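Local atomic coordinates of NS3-like protein (Alongshan virus, PDB entry 6M40), a protein that probably unwinds RNA using the energy of ATP hydrolysis, as the NS3-like superfamily 2 helicase of a segmented flavivirus-like agent. Residues Gly191-Thr203 and Val238-Thr251. Sequence-based numbering, arbitrary orientation.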
ATOM      1  N   GLY A 191       6.483  32.104  -4.181  1.00 81.38           N
ATOM      2  CA  GLY A 191       5.098  32.479  -4.059  1.00 76.22           C
ATOM      3  C   GLY A 191       4.243  31.232  -3.922  1.00 80.55           C
ATOM      4  O   GLY A 191       4.753  30.100  -3.914  1.00 85.73           O
ATOM      5  N   PRO A 192       2.927  31.419  -3.835  1.00 82.33           N
ATOM      6  CA  PRO A 192       2.044  30.264  -3.604  1.00 83.90           C
ATOM      7  C   PRO A 192       2.306  29.157  -4.614  1.00 84.20           C
ATOM      8  O   PRO A 192       2.469  29.402  -5.812  1.00 83.97           O
ATOM      9  CB  PRO A 192       0.639  30.853  -3.763  1.00 88.68           C
ATOM     10  CG  PRO A 192       0.833  32.068  -4.624  1.00 81.47           C
ATOM     11  CD  PRO A 192       2.153  32.624  -4.177  1.00 83.80           C
ATOM     12  N   ALA A 193       2.361  27.929  -4.113  1.00 83.77           N
ATOM     13  CA  ALA A 193       2.371  26.735  -4.944  1.00 84.55           C
ATOM     14  C   ALA A 193       1.381  25.734  -4.362  1.00 80.52           C
ATOM     15  O   ALA A 193       0.778  25.958  -3.305  1.00 80.46           O
ATOM     16  CB  ALA A 193       3.777  26.126  -5.035  1.00 83.04           C
ATOM     17  N   ARG A 194       1.200  24.629  -5.074  1.00 85.60           N
ATOM     18  CA  ARG A 194       0.536  23.456  -4.529  1.00 82.00           C
ATOM     19  C   ARG A 194       1.584  22.611  -3.813  1.00 81.68           C
ATOM     20  O   ARG A 194       2.555  22.167  -4.434  1.00 80.28           O
ATOM     21  CB  ARG A 194      -0.134  22.656  -5.637  1.00 91.88           C
ATOM     22  CG  ARG A 194      -1.513  23.137  -6.081  1.00 98.43           C
ATOM     23  CD  ARG A 194      -2.137  22.029  -6.922  1.00113.47           C
ATOM     24  NE  ARG A 194      -3.543  22.222  -7.251  1.00119.79           N
ATOM     25  CZ  ARG A 194      -4.216  21.435  -8.087  1.00126.38           C
ATOM     26  NH1 ARG A 194      -3.603  20.418  -8.676  1.00132.38           N
ATOM     27  NH2 ARG A 194      -5.496  21.665  -8.339  1.00129.22           N
ATOM     28  N   VAL A 195       1.396  22.397  -2.512  1.00 80.09           N
ATOM     29  CA  VAL A 195       2.387  21.724  -1.682  1.00 80.51           C
ATOM     30  C   VAL A 195       1.704  20.627  -0.869  1.00 75.69           C
ATOM     31  O   VAL A 195       0.492  20.648  -0.644  1.00 75.24           O
ATOM     32  CB  VAL A 195       3.130  22.734  -0.767  1.00 76.28           C
ATOM     33  CG1 VAL A 195       3.062  22.310   0.693  1.00 74.98           C
ATOM     34  CG2 VAL A 195       4.563  22.893  -1.219  1.00 76.50           C
ATOM     35  N   ALA A 196       2.504  19.654  -0.420  1.00 73.42           N
ATOM     36  CA  ALA A 196       2.000  18.551   0.391  1.00 72.46           C
ATOM     37  C   ALA A 196       3.017  18.115   1.436  1.00 67.89           C
ATOM     38  O   ALA A 196       4.219  18.027   1.159  1.00 67.10           O
ATOM     39  CB  ALA A 196       1.633  17.337  -0.467  1.00 75.37           C
ATOM     40  N   VAL A 197       2.519  17.794   2.627  1.00 68.45           N
ATOM     41  CA  VAL A 197       3.342  17.358   3.748  1.00 68.43           C
ATOM     42  C   VAL A 197       2.934  15.943   4.137  1.00 69.82           C
ATOM     43  O   VAL A 197       1.758  15.686   4.420  1.00 70.78           O
ATOM     44  CB  VAL A 197       3.202  18.306   4.954  1.00 66.53           C
ATOM     45  CG1 VAL A 197       4.327  18.056   5.953  1.00 60.05           C
ATOM     46  CG2 VAL A 197       3.193  19.746   4.490  1.00 75.76           C
ATOM     47  N   PHE A 198       3.905  15.035   4.174  1.00 69.13           N
ATOM     48  CA  PHE A 198       3.672  13.646   4.561  1.00 72.95           C
ATOM     49  C   PHE A 198       4.047  13.475   6.028  1.00 69.04           C
ATOM     50  O   PHE A 198       5.228  13.516   6.389  1.00 64.16           O
ATOM     51  CB  PHE A 198       4.454  12.699   3.657  1.00 71.91           C
ATOM     52  CG  PHE A 198       3.708  12.311   2.411  1.00 70.65           C
ATOM     53  CD1 PHE A 198       2.632  11.438   2.487  1.00 73.43           C
ATOM     54  CD2 PHE A 198       4.072  12.811   1.167  1.00 70.86           C
ATOM     55  CE1 PHE A 198       1.932  11.073   1.351  1.00 78.75           C
ATOM     56  CE2 PHE A 198       3.372  12.443   0.032  1.00 75.98           C
ATOM     57  CZ  PHE A 198       2.307  11.577   0.127  1.00 80.41           C
ATOM     58  N   VAL A 199       3.029  13.261   6.857  1.00 75.50           N
ATOM     59  CA  VAL A 199       3.134  13.266   8.314  1.00 76.05           C
ATOM     60  C   VAL A 199       2.828  11.868   8.847  1.00 75.21           C
ATOM     61  O   VAL A 199       1.947  11.187   8.307  1.00 80.99           O
ATOM     62  CB  VAL A 199       2.187  14.328   8.900  1.00 76.47           C
ATOM     63  CG1 VAL A 199       1.764  13.969  10.314  1.00 77.29           C
ATOM     64  CG2 VAL A 199       2.847  15.698   8.853  1.00 72.06           C
ATOM     65  N   PRO A 200       3.528  11.385   9.898  1.00 75.70           N
ATOM     66  CA  PRO A 200       3.337   9.994  10.340  1.00 74.74           C
ATOM     67  C   PRO A 200       1.928   9.668  10.812  1.00 70.20           C
ATOM     68  O   PRO A 200       1.281   8.786  10.243  1.00 71.02           O
ATOM     69  CB  PRO A 200       4.348   9.848  11.491  1.00 70.28           C
ATOM     70  CG  PRO A 200       4.698  11.250  11.911  1.00 70.55           C
ATOM     71  CD  PRO A 200       4.605  12.055  10.647  1.00 76.59           C
ATOM     72  N   GLY A 201       1.447  10.337  11.854  1.00 70.70           N
ATOM     73  CA  GLY A 201       0.126  10.044  12.372  1.00 76.23           C
ATOM     74  C   GLY A 201      -0.818  11.222  12.324  1.00 80.48           C
ATOM     75  O   GLY A 201      -0.391  12.370  12.177  1.00 80.66           O
ATOM     76  N   LEU A 202      -2.116  10.943  12.454  1.00 88.39           N
ATOM     77  CA  LEU A 202      -3.110  12.006  12.566  1.00 81.75           C
ATOM     78  C   LEU A 202      -2.875  12.874  13.802  1.00 87.02           C
ATOM     79  O   LEU A 202      -3.268  14.046  13.810  1.00 89.05           O
ATOM     80  CB  LEU A 202      -4.510  11.373  12.594  1.00 85.26           C
ATOM     81  CG  LEU A 202      -5.789  12.211  12.654  1.00 90.49           C
ATOM     82  CD1 LEU A 202      -6.134  12.573  14.087  1.00 89.66           C
ATOM     83  CD2 LEU A 202      -5.640  13.445  11.794  1.00 89.13           C
ATOM     84  N   THR A 203      -2.225  12.338  14.834  1.00 88.05           N
ATOM     85  CA  THR A 203      -2.017  13.047  16.091  1.00 85.47           C
ATOM     86  C   THR A 203      -0.540  13.037  16.471  1.00 86.31           C
ATOM     87  O   THR A 203       0.250  12.249  15.947  1.00 87.74           O
ATOM     88  CB  THR A 203      -2.830  12.420  17.234  1.00 82.04           C
ATOM     89  OG1 THR A 203      -2.475  11.038  17.365  1.00 87.15           O
ATOM     90  CG2 THR A 203      -4.326  12.536  16.977  1.00 82.17           C
ATOM     91  N   VAL A 238      -9.658  19.303  -2.293  1.00115.15           N
ATOM     92  CA  VAL A 238      -8.293  19.352  -2.801  1.00112.46           C
ATOM     93  C   VAL A 238      -8.208  19.752  -4.262  1.00112.70           C
ATOM     94  O   VAL A 238      -7.116  20.079  -4.741  1.00113.25           O
ATOM     95  CB  VAL A 238      -7.586  17.991  -2.636  1.00111.03           C
ATOM     96  CG1 VAL A 238      -7.553  17.258  -3.967  1.00112.79           C
ATOM     97  CG2 VAL A 238      -6.175  18.191  -2.110  1.00101.07           C
ATOM     98  N   PHE A 239      -9.315  19.731  -4.994  1.00114.40           N
ATOM     99  CA  PHE A 239      -9.262  19.843  -6.443  1.00114.58           C
ATOM    100  C   PHE A 239      -9.590  21.234  -6.958  1.00119.00           C
ATOM    101  O   PHE A 239      -9.535  21.457  -8.171  1.00116.86           O
ATOM    102  CB  PHE A 239     -10.195  18.810  -7.072  1.00113.76           C
ATOM    103  CG  PHE A 239      -9.697  17.406  -6.925  1.00117.65           C
ATOM    104  CD1 PHE A 239      -8.389  17.095  -7.253  1.00112.59           C
ATOM    105  CD2 PHE A 239     -10.515  16.408  -6.433  1.00116.26           C
ATOM    106  CE1 PHE A 239      -7.911  15.808  -7.116  1.00108.20           C
ATOM    107  CE2 PHE A 239     -10.047  15.121  -6.292  1.00113.38           C
ATOM    108  CZ  PHE A 239      -8.743  14.819  -6.634  1.00110.01           C
ATOM    109  N   LYS A 240      -9.919  22.171  -6.078  1.00122.26           N
ATOM    110  CA  LYS A 240     -10.113  23.546  -6.501  1.00124.04           C
ATOM    111  C   LYS A 240      -8.766  24.241  -6.666  1.00121.91           C
ATOM    112  O   LYS A 240      -7.751  23.832  -6.095  1.00118.00           O
ATOM    113  CB  LYS A 240     -10.985  24.291  -5.492  1.00122.76           C
ATOM    114  CG  LYS A 240     -12.380  23.705  -5.365  1.00112.70           C
ATOM    115  CD  LYS A 240     -12.858  23.695  -3.924  1.00115.97           C
ATOM    116  CE  LYS A 240     -14.206  23.004  -3.809  1.00116.45           C
ATOM    117  NZ  LYS A 240     -14.653  22.859  -2.400  1.00110.57           N
ATOM    118  N   GLN A 241      -8.760  25.294  -7.483  1.00131.37           N
ATOM    119  CA  GLN A 241      -7.564  26.111  -7.671  1.00124.80           C
ATOM    120  C   GLN A 241      -7.467  27.101  -6.518  1.00115.28           C
ATOM    121  O   GLN A 241      -8.230  28.070  -6.460  1.00116.94           O
ATOM    122  CB  GLN A 241      -7.616  26.841  -9.008  1.00124.57           C
ATOM    123  CG  GLN A 241      -7.845  25.944 -10.221  1.00135.12           C
ATOM    124  CD  GLN A 241      -9.245  26.073 -10.793  1.00139.89           C
ATOM    125  OE1 GLN A 241      -9.529  26.984 -11.572  1.00141.70           O
ATOM    126  NE2 GLN A 241     -10.129  25.162 -10.406  1.00144.04           N
ATOM    127  N   TYR A 242      -6.542  26.850  -5.588  1.00114.65           N
ATOM    128  CA  TYR A 242      -6.373  27.725  -4.435  1.00110.93           C
ATOM    129  C   TYR A 242      -5.296  28.758  -4.733  1.00103.54           C
ATOM    130  O   TYR A 242      -4.134  28.382  -4.924  1.00 97.65           O
ATOM    131  CB  TYR A 242      -6.007  26.922  -3.201  1.00105.62           C
ATOM    132  CG  TYR A 242      -7.129  26.037  -2.706  1.00107.53           C
ATOM    133  CD1 TYR A 242      -8.109  26.535  -1.858  1.00111.95           C
ATOM    134  CD2 TYR A 242      -7.208  24.704  -3.085  1.00113.71           C
ATOM    135  CE1 TYR A 242      -9.140  25.730  -1.401  1.00116.62           C
ATOM    136  CE2 TYR A 242      -8.232  23.892  -2.635  1.00117.31           C
ATOM    137  CZ  TYR A 242      -9.194  24.408  -1.793  1.00115.88           C
ATOM    138  OH  TYR A 242     -10.213  23.601  -1.346  1.00116.47           O
ATOM    139  N   PRO A 243      -5.628  30.052  -4.780  1.00100.26           N
ATOM    140  CA  PRO A 243      -4.671  31.045  -5.293  1.00101.46           C
ATOM    141  C   PRO A 243      -3.655  31.543  -4.276  1.00100.17           C
ATOM    142  O   PRO A 243      -2.497  31.788  -4.630  1.00 94.69           O
ATOM    143  CB  PRO A 243      -5.584  32.187  -5.757  1.00 94.88           C
ATOM    144  CG  PRO A 243      -6.779  32.096  -4.829  1.00 98.89           C
ATOM    145  CD  PRO A 243      -6.967  30.630  -4.553  1.00 98.54           C
ATOM    146  N   ARG A 244      -4.073  31.732  -3.021  1.00101.81           N
ATOM    147  CA  ARG A 244      -3.119  32.105  -1.980  1.00 98.40           C
ATOM    148  C   ARG A 244      -2.207  30.942  -1.598  1.00 92.03           C
ATOM    149  O   ARG A 244      -1.146  31.165  -1.013  1.00 86.99           O
ATOM    150  CB  ARG A 244      -3.851  32.623  -0.735  1.00101.51           C
ATOM    151  CG  ARG A 244      -4.648  33.928  -0.924  1.00 99.51           C
ATOM    152  CD  ARG A 244      -3.796  35.099  -1.438  1.00103.37           C
ATOM    153  NE  ARG A 244      -4.525  35.879  -2.436  1.00115.45           N
ATOM    154  CZ  ARG A 244      -3.991  36.382  -3.547  1.00122.36           C
ATOM    155  NH1 ARG A 244      -2.713  36.189  -3.826  1.00133.18           N
ATOM    156  NH2 ARG A 244      -4.748  37.070  -4.386  1.00114.46           N
ATOM    157  N   GLY A 245      -2.596  29.714  -1.921  1.00 91.26           N
ATOM    158  CA  GLY A 245      -1.745  28.554  -1.702  1.00 90.99           C
ATOM    159  C   GLY A 245      -2.471  27.396  -1.041  1.00 84.65           C
ATOM    160  O   GLY A 245      -3.363  27.579  -0.209  1.00 83.78           O
HETATM  161  N   MSE A 246      -2.068  26.185  -1.403  1.00 79.51           N
HETATM  162  CA  MSE A 246      -2.655  24.986  -0.811  1.00 84.96           C
HETATM  163  C   MSE A 246      -1.609  24.083  -0.165  1.00 75.87           C
HETATM  164  O   MSE A 246      -0.571  23.798  -0.764  1.00 75.25           O
HETATM  165  CB  MSE A 246      -3.414  24.189  -1.871  1.00 85.15           C
HETATM  166  CG  MSE A 246      -3.451  22.703  -1.567  1.00 77.98           C
HETATM  167 SE   MSE A 246      -4.541  21.689  -2.839  1.00100.28          SE
HETATM  168  CE  MSE A 246      -3.086  20.927  -3.920  1.00 89.24           C
ATOM    169  N   CYS A 247      -1.906  23.587   1.032  1.00 80.71           N
ATOM    170  CA  CYS A 247      -0.996  22.687   1.737  1.00 83.57           C
ATOM    171  C   CYS A 247      -1.747  21.430   2.165  1.00 77.75           C
ATOM    172  O   CYS A 247      -2.478  21.438   3.157  1.00 78.79           O
ATOM    173  CB  CYS A 247      -0.368  23.382   2.939  1.00 82.74           C
ATOM    174  SG  CYS A 247       0.971  22.436   3.706  1.00 76.47           S
ATOM    175  N   VAL A 248      -1.546  20.350   1.418  1.00 75.68           N
ATOM    176  CA  VAL A 248      -2.043  19.039   1.811  1.00 83.18           C
ATOM    177  C   VAL A 248      -1.143  18.499   2.914  1.00 78.49           C
ATOM    178  O   VAL A 248       0.042  18.244   2.692  1.00 73.47           O
ATOM    179  CB  VAL A 248      -2.083  18.075   0.626  1.00 82.59           C
ATOM    180  CG1 VAL A 248      -2.505  16.681   1.089  1.00 85.31           C
ATOM    181  CG2 VAL A 248      -3.030  18.579  -0.451  1.00 81.40           C
ATOM    182  N   VAL A 249      -1.699  18.353   4.112  1.00 80.67           N
ATOM    183  CA  VAL A 249      -1.057  17.618   5.193  1.00 82.79           C
ATOM    184  C   VAL A 249      -1.711  16.244   5.221  1.00 85.60           C
ATOM    185  O   VAL A 249      -2.914  16.130   5.488  1.00 90.81           O
ATOM    186  CB  VAL A 249      -1.197  18.341   6.543  1.00 84.40           C
ATOM    187  CG1 VAL A 249      -0.196  17.783   7.537  1.00 83.80           C
ATOM    188  CG2 VAL A 249      -1.001  19.840   6.356  1.00 79.75           C
ATOM    189  N   THR A 250      -0.933  15.199   4.947  1.00 82.85           N
ATOM    190  CA  THR A 250      -1.494  13.883   4.684  1.00 92.14           C
ATOM    191  C   THR A 250      -0.729  12.800   5.427  1.00 88.55           C
ATOM    192  O   THR A 250       0.477  12.910   5.665  1.00 79.96           O
ATOM    193  CB  THR A 250      -1.499  13.576   3.171  1.00 92.28           C
ATOM    194  OG1 THR A 250      -1.880  12.212   2.937  1.00 96.28           O
ATOM    195  CG2 THR A 250      -0.124  13.830   2.559  1.00 81.36           C
ATOM    196  N   THR A 251      -1.467  11.758   5.818  1.00100.66           N
ATOM    197  CA  THR A 251      -0.891  10.486   6.243  1.00 96.90           C
ATOM    198  C   THR A 251      -0.578   9.710   4.979  1.00 95.57           C
ATOM    199  O   THR A 251      -0.563  10.300   3.898  1.00 97.78           O
ATOM    200  CB  THR A 251      -1.847   9.735   7.156  1.00100.56           C
ATOM    201  OG1 THR A 251      -2.935   9.195   6.395  1.00111.37           O
ATOM    202  CG2 THR A 251      -2.407  10.693   8.213  1.00 97.29           C
TER
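Arg194 and Met246, modelled as selenomethionine, stand beside each other where the parallel strands 194-198 and 246-250 begin; the arginine's aliphatic chain crosses the end of the methionine, whose bend at chi3 brings the CE methyl against it. From CB outward, Arg194 keeps meeting one atom, Met246 CE: CB and CG lie near it, CD comes to 3.3 Å of CE, and NE is still in touch. The chain is extended from CG to NE (chi2 -166°, chi3 170°), so its aliphatic part runs past the methyl before the guanidinium reaches Asp261, with which NH1 forms a salt bridge. NH2 has the carbonyl oxygens of Lys240 and Phe239 near the plane of the group, at long range, with Val238 O over one face.

The backbones are joined by a ladder in parallel register. Val195 N donates to Met246 O and Val195 O accepts from Val248 N; Val197 bonds in the same way to Val248 O and Thr250 N, and Val199 N ends the series on Thr250 O at 2.8 Å. A weak bond from Met246 N to Ala193 O precedes them.

On the face shared with Arg194, the CG2 methyl of Thr250 sits over one face of the Phe198 ring, 3.9 Å from its centroid, a CH-pi contact; Thr251 O approaches the ring edge. On the other face the contact is apolar: Cys247 SG touches both Val195 CG1 (3.7 Å) and Val197 CG2 (3.6 Å), and Val199 CG2 meets Val249 CG1. Helix 208-216 packs on Cys247 and Val249 there.

Strand 264-276 pairs with the far edge of 194-198, and strand 222-226 with that of 246-250, placing this pair inside the sheet of the second RecA-like domain. Backbone bonds thus set the register of the paired strands, while apolar contacts hold their side chains and Asp261 anchors Arg194, their one charged residue.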